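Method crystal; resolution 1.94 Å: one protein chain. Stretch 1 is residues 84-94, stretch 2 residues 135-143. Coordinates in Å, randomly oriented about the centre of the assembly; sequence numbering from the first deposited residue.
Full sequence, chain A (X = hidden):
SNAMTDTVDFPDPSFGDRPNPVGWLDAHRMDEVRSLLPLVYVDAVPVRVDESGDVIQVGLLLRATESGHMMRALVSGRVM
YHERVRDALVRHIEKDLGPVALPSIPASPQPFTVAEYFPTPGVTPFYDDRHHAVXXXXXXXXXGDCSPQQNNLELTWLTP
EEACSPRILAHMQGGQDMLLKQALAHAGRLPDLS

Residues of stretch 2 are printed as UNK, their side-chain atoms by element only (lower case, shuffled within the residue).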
ATOM      1  N   ARG A  84      -7.484  19.750  -1.973  1.00  7.36           N
ATOM      2  CA  ARG A  84      -7.068  18.414  -1.513  1.00  6.96           C
ATOM      3  C   ARG A  84      -6.983  17.411  -2.663  1.00  6.48           C
ATOM      4  O   ARG A  84      -7.697  17.521  -3.646  1.00  6.95           O
ATOM      5  CB  ARG A  84      -8.021  17.858  -0.461  1.00  7.42           C
ATOM      6  CG  ARG A  84      -8.089  18.678   0.808  1.00 12.75           C
ATOM      7  CD  ARG A  84      -8.945  17.951   1.843  1.00 10.52           C
ATOM      8  NE  ARG A  84     -10.226  17.530   1.273  1.00 11.67           N
ATOM      9  CZ  ARG A  84     -11.087  16.702   1.856  1.00 12.74           C
ATOM     10  NH1 ARG A  84     -12.214  16.389   1.232  1.00 16.97           N
ATOM     11  NH2 ARG A  84     -10.828  16.191   3.054  1.00 11.31           N
ATOM     12  N   VAL A  85      -6.109  16.421  -2.527  1.00 12.06           N
ATOM     13  CA  VAL A  85      -5.934  15.433  -3.586  1.00 10.00           C
ATOM     14  C   VAL A  85      -7.218  14.668  -3.873  1.00  8.23           C
ATOM     15  O   VAL A  85      -7.609  14.531  -5.024  1.00  6.61           O
ATOM     16  CB  VAL A  85      -4.793  14.438  -3.251  1.00 12.62           C
ATOM     17  CG1 VAL A  85      -4.706  13.329  -4.308  1.00  9.49           C
ATOM     18  CG2 VAL A  85      -3.475  15.171  -3.169  1.00  5.11           C
ATOM     19  N   ARG A  86      -7.880  14.191  -2.818  1.00  7.81           N
ATOM     20  CA  ARG A  86      -9.092  13.392  -2.983  1.00 10.10           C
ATOM     21  C   ARG A  86     -10.176  14.211  -3.675  1.00 13.79           C
ATOM     22  O   ARG A  86     -11.008  13.658  -4.395  1.00 15.77           O
ATOM     23  CB  ARG A  86      -9.591  12.830  -1.640  1.00  7.05           C
ATOM     24  CG  ARG A  86     -10.112  13.863  -0.648  1.00  7.58           C
ATOM     25  CD  ARG A  86     -10.534  13.180   0.663  1.00  8.14           C
ATOM     26  NE  ARG A  86      -9.443  12.389   1.249  1.00 10.01           N
ATOM     27  CZ  ARG A  86      -9.427  11.060   1.369  1.00 10.76           C
ATOM     28  NH1 ARG A  86      -8.376  10.460   1.913  1.00  8.33           N
ATOM     29  NH2 ARG A  86     -10.454  10.330   0.957  1.00  9.82           N
ATOM     30  N   ASP A  87     -10.138  15.533  -3.473  1.00 13.31           N
ATOM     31  CA  ASP A  87     -11.073  16.465  -4.110  1.00 13.06           C
ATOM     32  C   ASP A  87     -10.723  16.696  -5.582  1.00 12.01           C
ATOM     33  O   ASP A  87     -11.604  16.833  -6.425  1.00  9.60           O
ATOM     34  CB  ASP A  87     -11.070  17.824  -3.390  1.00 11.32           C
ATOM     35  CG  ASP A  87     -11.717  17.771  -2.022  1.00 13.58           C
ATOM     36  OD1 ASP A  87     -12.642  16.959  -1.829  1.00  9.28           O
ATOM     37  OD2 ASP A  87     -11.300  18.557  -1.141  1.00 15.76           O
ATOM     38  N   ALA A  88      -9.430  16.786  -5.871  1.00 10.34           N
ATOM     39  CA  ALA A  88      -8.974  16.809  -7.260  1.00 12.06           C
ATOM     40  C   ALA A  88      -9.447  15.549  -7.976  1.00 12.17           C
ATOM     41  O   ALA A  88      -9.774  15.588  -9.156  1.00 10.50           O
ATOM     42  CB  ALA A  88      -7.465  16.917  -7.333  1.00  6.21           C
ATOM     43  N   LEU A  89      -9.491  14.430  -7.257  1.00  6.50           N
ATOM     44  CA  LEU A  89      -9.958  13.186  -7.855  1.00  8.64           C
ATOM     45  C   LEU A  89     -11.420  13.339  -8.244  1.00 11.38           C
ATOM     46  O   LEU A  89     -11.829  13.014  -9.359  1.00 14.60           O
ATOM     47  CB  LEU A  89      -9.806  12.020  -6.877  1.00  8.42           C
ATOM     48  CG  LEU A  89      -8.393  11.514  -6.629  1.00  6.81           C
ATOM     49  CD1 LEU A  89      -8.448  10.491  -5.522  1.00  6.06           C
ATOM     50  CD2 LEU A  89      -7.789  10.917  -7.909  1.00  5.83           C
ATOM     51  N   VAL A  90     -12.206  13.846  -7.308  1.00  8.27           N
ATOM     52  CA  VAL A  90     -13.623  14.056  -7.551  1.00  9.93           C
ATOM     53  C   VAL A  90     -13.821  14.968  -8.755  1.00 11.63           C
ATOM     54  O   VAL A  90     -14.593  14.671  -9.666  1.00 13.92           O
ATOM     55  CB  VAL A  90     -14.278  14.706  -6.339  1.00 11.10           C
ATOM     56  CG1 VAL A  90     -15.688  15.119  -6.672  1.00 11.87           C
ATOM     57  CG2 VAL A  90     -14.258  13.757  -5.140  1.00 12.35           C
ATOM     58  N   ARG A  91     -13.101  16.080  -8.755  1.00  9.40           N
ATOM     59  CA  ARG A  91     -13.212  17.071  -9.812  1.00  8.59           C
ATOM     60  C   ARG A  91     -12.870  16.497 -11.175  1.00 11.48           C
ATOM     61  O   ARG A  91     -13.506  16.816 -12.165  1.00  9.22           O
ATOM     62  CB  ARG A  91     -12.299  18.252  -9.497  1.00  8.41           C
ATOM     63  CG  ARG A  91     -12.359  19.353 -10.509  1.00 14.58           C
ATOM     64  CD  ARG A  91     -11.642  20.595 -10.012  1.00 15.69           C
ATOM     65  NE  ARG A  91     -10.234  20.333  -9.740  1.00 15.54           N
ATOM     66  CZ  ARG A  91      -9.281  20.377 -10.659  1.00 15.00           C
ATOM     67  NH1 ARG A  91      -9.594  20.666 -11.917  1.00 12.96           N
ATOM     68  NH2 ARG A  91      -8.026  20.131 -10.317  1.00 16.11           N
ATOM     69  N   HIS A  92     -11.865  15.636 -11.235  1.00  8.00           N
ATOM     70  CA  HIS A  92     -11.395  15.157 -12.535  1.00 10.02           C
ATOM     71  C   HIS A  92     -12.302  14.064 -13.052  1.00 10.68           C
ATOM     72  O   HIS A  92     -12.478  13.907 -14.256  1.00 14.66           O
ATOM     73  CB  HIS A  92      -9.918  14.719 -12.482  1.00  8.58           C
ATOM     74  CG  HIS A  92      -8.957  15.867 -12.470  1.00  9.24           C
ATOM     75  ND1 HIS A  92      -8.740  16.664 -13.573  1.00 13.37           N
ATOM     76  CD2 HIS A  92      -8.177  16.375 -11.482  1.00  8.96           C
ATOM     77  CE1 HIS A  92      -7.865  17.609 -13.271  1.00 16.56           C
ATOM     78  NE2 HIS A  92      -7.509  17.456 -12.008  1.00  7.02           N
ATOM     79  N   ILE A  93     -12.902  13.323 -12.129  1.00 10.87           N
ATOM     80  CA  ILE A  93     -13.868  12.303 -12.508  1.00 11.53           C
ATOM     81  C   ILE A  93     -15.129  12.930 -13.104  1.00 14.91           C
ATOM     82  O   ILE A  93     -15.619  12.497 -14.149  1.00 15.36           O
ATOM     83  CB  ILE A  93     -14.233  11.411 -11.308  1.00 13.08           C
ATOM     84  CG1 ILE A  93     -13.028  10.581 -10.877  1.00 13.91           C
ATOM     85  CG2 ILE A  93     -15.381  10.477 -11.647  1.00 15.32           C
ATOM     86  CD1 ILE A  93     -12.783   9.360 -11.753  1.00 16.16           C
ATOM     87  N   GLU A  94     -15.654  13.950 -12.438  1.00 13.00           N
ATOM     88  CA  GLU A  94     -16.822  14.658 -12.937  1.00 14.52           C
ATOM     89  C   GLU A  94     -16.512  15.263 -14.303  1.00 15.55           C
ATOM     90  O   GLU A  94     -17.290  15.137 -15.241  1.00 13.95           O
ATOM     91  CB  GLU A  94     -17.197  15.757 -11.944  1.00 15.96           C
ATOM     92  CG  GLU A  94     -18.621  16.214 -12.022  1.00 23.73           C
ATOM     93  CD  GLU A  94     -18.808  17.365 -12.974  1.00 30.68           C
ATOM     94  OE1 GLU A  94     -17.803  18.021 -13.312  1.00 33.67           O
ATOM     95  OE2 GLU A  94     -19.962  17.625 -13.383  1.00 33.01           O
ATOM     96  N   UNK A 135       2.654  12.222 -10.307  1.00  8.71           N
ATOM     97  CA  UNK A 135       1.243  11.901 -10.214  1.00 12.09           C
ATOM     98  C   UNK A 135       0.913  10.774  -9.248  1.00 11.09           C
ATOM     99  O   UNK A 135       1.476   9.685  -9.338  1.00 13.61           O
ATOM    100  o   UNK A 135      -0.713  11.494 -11.537  1.00  5.02           O
ATOM    101  c   UNK A 135       0.694  11.548 -11.591  1.00  4.95           C
ATOM    102  N   UNK A 136      -0.038  11.037  -8.356  1.00  8.52           N
ATOM    103  CA  UNK A 136      -0.562  10.020  -7.443  1.00  9.54           C
ATOM    104  C   UNK A 136      -1.695   9.270  -8.121  1.00  9.52           C
ATOM    105  O   UNK A 136      -2.738   9.848  -8.440  1.00 11.75           O
ATOM    106  c   UNK A 136       0.989  10.436  -4.841  1.00 11.94           C
ATOM    107  c   UNK A 136      -1.085  10.666  -6.163  1.00 12.44           C
ATOM    108  c   UNK A 136      -0.028  11.408  -5.360  1.00 10.38           C
ATOM    109  c   UNK A 136      -0.655  12.159  -4.198  1.00 12.43           C
ATOM    110  N   UNK A 137      -1.487   7.980  -8.353  1.00  8.03           N
ATOM    111  CA  UNK A 137      -2.402   7.237  -9.197  1.00  8.28           C
ATOM    112  C   UNK A 137      -3.333   6.412  -8.347  1.00 10.50           C
ATOM    113  O   UNK A 137      -2.913   5.792  -7.378  1.00  9.70           O
ATOM    114  c   UNK A 137      -1.645   6.361 -10.177  1.00  5.27           C
ATOM    115  N   UNK A 138      -4.607   6.409  -8.710  1.00  5.54           N
ATOM    116  CA  UNK A 138      -5.561   5.587  -7.997  1.00  5.87           C
ATOM    117  C   UNK A 138      -6.449   4.823  -8.959  1.00 12.38           C
ATOM    118  O   UNK A 138      -6.729   5.276 -10.063  1.00 13.98           O
ATOM    119  c   UNK A 138      -4.474   9.314  -5.562  1.00  6.86           C
ATOM    120  o   UNK A 138      -3.615   9.720  -3.423  1.00  7.67           O
ATOM    121  c   UNK A 138      -5.491   6.883  -4.761  1.00  8.27           C
ATOM    122  c   UNK A 138      -6.428   6.445  -7.072  1.00 11.10           C
ATOM    123  c   UNK A 138      -5.668   7.294  -6.077  1.00  6.59           C
ATOM    124  c   UNK A 138      -5.153   8.520  -6.453  1.00  7.93           C
ATOM    125  c   UNK A 138      -4.299   8.898  -4.271  1.00  7.90           C
ATOM    126  c   UNK A 138      -4.803   7.680  -3.849  1.00  7.91           C
ATOM    127  N   UNK A 139      -6.880   3.647  -8.531  1.00 13.44           N
ATOM    128  CA  UNK A 139      -7.956   2.941  -9.201  1.00 10.17           C
ATOM    129  C   UNK A 139      -9.270   3.437  -8.611  1.00 11.67           C
ATOM    130  O   UNK A 139      -9.490   3.349  -7.393  1.00 11.10           O
ATOM    131  c   UNK A 139      -9.123   0.736  -9.393  1.00 15.06           C
ATOM    132  c   UNK A 139      -7.866   1.445  -8.939  1.00 10.75           C
ATOM    133  c   UNK A 139      -6.663   0.849  -9.664  1.00  7.80           C
ATOM    134  c   UNK A 139      -6.367  -0.564  -9.230  1.00 18.24           C
ATOM    135  N   UNK A 140     -10.156   3.940  -9.464  1.00  7.87           N
ATOM    136  CA  UNK A 140     -11.419   4.482  -8.987  1.00 14.77           C
ATOM    137  C   UNK A 140     -12.622   3.736  -9.570  1.00 14.54           C
ATOM    138  O   UNK A 140     -12.901   3.820 -10.770  1.00 13.98           O
ATOM    139  c   UNK A 140     -12.812   6.516  -8.589  1.00 12.84           C
ATOM    140  c   UNK A 140     -10.320   6.746  -8.767  1.00 11.93           C
ATOM    141  c   UNK A 140     -11.550   5.983  -9.264  1.00 13.49           C
ATOM    142  N   UNK A 141     -13.318   2.967  -8.719  1.00 13.66           N
ATOM    143  CA  UNK A 141     -14.520   2.350  -9.264  1.00 16.08           C
ATOM    144  C   UNK A 141     -15.549   3.451  -9.413  1.00 15.53           C
ATOM    145  O   UNK A 141     -15.565   4.382  -8.596  1.00 12.72           O
ATOM    146  c   UNK A 141     -13.675   1.126  -7.350  1.00 10.24           C
ATOM    147  c   UNK A 141     -14.936   1.350  -8.173  1.00 14.23           C
ATOM    148  c   UNK A 141     -13.008   2.477  -7.366  1.00 12.20           C
ATOM    149  N   UNK A 142     -16.344   3.379 -10.473  1.00 16.73           N
ATOM    150  CA  UNK A 142     -17.445   4.311 -10.654  1.00 16.26           C
ATOM    151  C   UNK A 142     -18.715   3.522 -10.544  1.00 18.23           C
ATOM    152  O   UNK A 142     -18.843   2.455 -11.150  1.00 14.53           O
ATOM    153  c   UNK A 142     -17.400   5.026 -12.007  1.00 15.41           C
ATOM    154  c   UNK A 142     -17.022   4.052 -13.100  1.00 15.95           C
ATOM    155  c   UNK A 142     -16.418   6.169 -11.946  1.00 15.56           C
ATOM    156  N   UNK A 143     -19.644   4.048  -9.756  1.00 14.83           N
ATOM    157  CA  UNK A 143     -20.837   3.306  -9.402  1.00 25.98           C
ATOM    158  C   UNK A 143     -22.048   3.734 -10.238  1.00 24.72           C
ATOM    159  O   UNK A 143     -23.069   3.045 -10.251  1.00 23.01           O
ATOM    160  n   UNK A 143     -18.241   1.622  -6.190  1.00 39.91           N
ATOM    161  c   UNK A 143     -21.132   3.457  -7.902  1.00 30.10           C
ATOM    162  c   UNK A 143     -19.924   3.257  -6.982  1.00 33.58           C
ATOM    163  n   UNK A 143     -18.599  -0.567  -5.608  1.00 42.63           N
ATOM    164  c   UNK A 143     -19.554   1.792  -6.819  1.00 38.83           C
ATOM    165  c   UNK A 143     -17.813   0.496  -5.627  1.00 38.94           C
ATOM    166  n   UNK A 143     -16.604   0.440  -5.083  1.00 34.99           N
TER

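Position 135 carries one carbon followed by one oxygen, the short hydroxyl side chain of a serine. Ser135 is out of reach of the helix, and its hydroxyl is hydrogen-bonded elsewhere in the structure.

Position 136 has four carbons, forked at the second, and its CB points toward the helix. One of its terminal carbons lies 4.2 Å from CG1 of Val85. A fork one carbon beyond CB means leucine, so the terminal atom in that contact is CD1 of Leu136.

At position 137 a single carbon points away from the helix. This is Ala137, facing the other side of the strand.

Position 138 turns toward the helix again, with one carbon leading to a six-carbon ring that bears an oxygen. A ring carbon comes within 3.8 Å of CD2 of Leu89, and the oxygen lies 3.9 Å from CG1 of Val85. A hydroxylated six-membered ring identifies tyrosine. CD1 of Leu89 sits over one face of the Tyr138 ring, 4.2 Å from its centroid and 21° off the normal, a CH-pi contact. The OH makes its hydrogen bond elsewhere in the structure.

Position 139 has four carbons forked at the first, one arm being two carbons long: an isoleucine. Ile139 does not reach the helix.

Position 140 has one carbon carrying two more, pointing toward the helix, and one of those tips lies 4.3 Å from CD1 of Ile93. The short symmetric fork is valine, and the touching atom is CG1 of Val140.

In position 141, three carbons close a ring onto the backbone nitrogen, which only proline does. Pro141 makes no contact with the helix and is the last residue of the strand.

Position 142 repeats the three-carbon fork, and one tip is 4.4 Å from CG2 of Ile93. This second valine, Val142, makes the contact through CG1.

Position 143 has three carbons, a nitrogen, then a carbon with two further nitrogens: arginine. Arg143 stays out of reach.

The rule is a match of periods. Val85, Leu89 and Ile93, four residues apart, form one stripe on the helix; Leu136, Tyr138, Val140 and Val142 alternate along stretch 2 to meet it. The axes cross at 63° and approach to 10.8 Å, and no hydrogen bond joins the stretches, so apolar packing carries the contact. Away from it, Arg84 at the N-cap position pairs with Asp87 through a salt bridge, NE to OD2 at 2.8 Å.

Stretch 2, residues 135-143: SLAYIVPVR
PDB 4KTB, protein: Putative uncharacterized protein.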